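Local coordinates for putative methyl-accepting chemotaxis protein (Salmonella enterica subsp. enterica serovar Typhimurium str. LT2, PDB 6DB1) that probably serves as the periplasmic ligand-binding domain of a chemoreceptor, sensing small molecules outside the cytoplasm to steer bacterial swimming, at residues Q20-V23 and L24-N28. Numbering follows the deposited sequence.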
loop_
_atom_site.group_PDB
_atom_site.type_symbol
_atom_site.label_atom_id
_atom_site.label_comp_id
_atom_site.label_asym_id
_atom_site.label_seq_id
_atom_site.Cartn_x
_atom_site.Cartn_y
_atom_site.Cartn_z
ATOM N N GLN A 20 -11.339 -5.613 4.708
ATOM C CA GLN A 20 -10.138 -6.455 4.566
ATOM C C GLN A 20 -9.124 -5.821 3.601
ATOM O O GLN A 20 -7.921 -5.847 3.872
ATOM C CB GLN A 20 -10.487 -7.849 4.038
ATOM C CG GLN A 20 -11.161 -8.776 5.037
ATOM C CD GLN A 20 -11.598 -10.052 4.347
ATOM O OE1 GLN A 20 -12.564 -10.071 3.590
ATOM N NE2 GLN A 20 -10.911 -11.141 4.614
HETATM N N MSE A 21 -9.610 -5.295 2.473
HETATM C CA MSE A 21 -8.739 -4.664 1.463
HETATM C C MSE A 21 -8.077 -3.427 2.045
HETATM O O MSE A 21 -6.926 -3.151 1.768
HETATM C CB MSE A 21 -9.540 -4.364 0.176
HETATM C CG MSE A 21 -8.721 -3.610 -0.883
HETATM SE SE MSE A 21 -9.823 -3.220 -2.482
HETATM C CE MSE A 21 -11.133 -4.660 -2.171
ATOM N N THR A 22 -8.807 -2.697 2.886
ATOM C CA THR A 22 -8.296 -1.487 3.526
ATOM C C THR A 22 -7.242 -1.838 4.582
ATOM O O THR A 22 -6.220 -1.186 4.646
ATOM C CB THR A 22 -9.436 -0.669 4.147
ATOM O OG1 THR A 22 -10.226 -0.162 3.069
ATOM C CG2 THR A 22 -8.940 0.473 5.008
ATOM N N VAL A 23 -7.497 -2.864 5.400
ATOM C CA VAL A 23 -6.530 -3.276 6.423
ATOM C C VAL A 23 -5.245 -3.788 5.751
ATOM O O VAL A 23 -4.137 -3.523 6.239
ATOM C CB VAL A 23 -7.144 -4.312 7.380
ATOM C CG1 VAL A 23 -6.102 -4.983 8.262
ATOM C CG2 VAL A 23 -8.231 -3.675 8.224
ATOM N N LEU A 24 -5.385 -4.514 4.651
ATOM C CA LEU A 24 -4.229 -5.024 3.915
ATOM C C LEU A 24 -3.416 -3.850 3.339
ATOM O O LEU A 24 -2.189 -3.854 3.399
ATOM C CB LEU A 24 -4.719 -5.980 2.817
ATOM C CG LEU A 24 -3.645 -6.574 1.899
ATOM C CD1 LEU A 24 -2.594 -7.350 2.683
ATOM C CD2 LEU A 24 -4.280 -7.467 0.833
ATOM N N SER A 25 -4.075 -2.848 2.765
ATOM C CA SER A 25 -3.356 -1.679 2.213
ATOM C C SER A 25 -2.640 -0.900 3.318
ATOM O O SER A 25 -1.537 -0.419 3.134
ATOM C CB SER A 25 -4.278 -0.770 1.468
ATOM O OG SER A 25 -4.710 -1.379 0.276
ATOM N N GLN A 26 -3.308 -0.768 4.452
ATOM C CA GLN A 26 -2.742 -0.078 5.579
ATOM C C GLN A 26 -1.510 -0.846 6.063
ATOM O O GLN A 26 -0.505 -0.227 6.414
ATOM C CB GLN A 26 -3.784 0.087 6.682
ATOM C CG GLN A 26 -4.838 1.136 6.372
ATOM C CD GLN A 26 -6.006 1.080 7.332
ATOM O OE1 GLN A 26 -6.282 0.058 7.968
ATOM N NE2 GLN A 26 -6.733 2.180 7.414
ATOM N N GLY A 27 -1.592 -2.183 6.087
ATOM C CA GLY A 27 -0.462 -2.987 6.497
ATOM C C GLY A 27 0.729 -2.770 5.574
ATOM O O GLY A 27 1.870 -2.678 6.016
ATOM N N ASN A 28 0.443 -2.694 4.286
ATOM C CA ASN A 28 1.456 -2.519 3.230
ATOM C C ASN A 28 2.082 -1.125 3.346
ATOM O O ASN A 28 3.298 -0.947 3.237
ATOM C CB ASN A 28 0.804 -2.739 1.868
ATOM C CG ASN A 28 1.759 -3.236 0.810
ATOM O OD1 ASN A 28 2.962 -3.018 0.890
ATOM N ND2 ASN A 28 1.222 -3.928 -0.176
HETATM O O HOH W 1 -7.174 -0.523 0.069
HETATM O O HOH W 2 -5.480 -4.208 -0.248
#
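Thr22 and Gln26, one turn apart on helix 13-46, cross at a slant: CG2 of Thr22 lies 3.7 Å from NE2 of Gln26, a van der Waals touch of the methyl on the amide group. The methyl reaches forward because CG2 stands anti to the backbone N, which leaves OG1 beside that N. Gln26 sets out with CG anti to its carbonyl carbon (chi1 -74°), so that CG passes 3.2 Å from O of Thr22. The polar ends are held from outside the turn, OG1 of Thr22 by a hydrogen bond to the carbonyl of Val18 and OE1 of Gln26 by Lys66 of helix 54-73. Regular backbone bonds hold the turn, among them Gln26 N to Thr22 O (2.9 Å) and Gly27 N to Val23 O (2.9 Å). The tight flank faces the four-helix bundle: Leu24 packs on Phe128, Phe135, Val86 and Trp90, and Val23 on Met70 and Leu73. Toward the second subunit the fit is wetter. There O of Met21, already accepting from N of Ser25 at 3.0 Å, takes a further bond from one water at 2.7 Å and a weak one from another, and both waters also bond OG of Ser25. OG1 of Thr22 makes a weak hydrogen bond to Ser25 of the second subunit, and Ser25 packs on Asn28 of that subunit. One turn thus joins a greasy bundle core to a dimer-facing side where two waters join Met21 O and Ser25 OG and supplement the helix bonding.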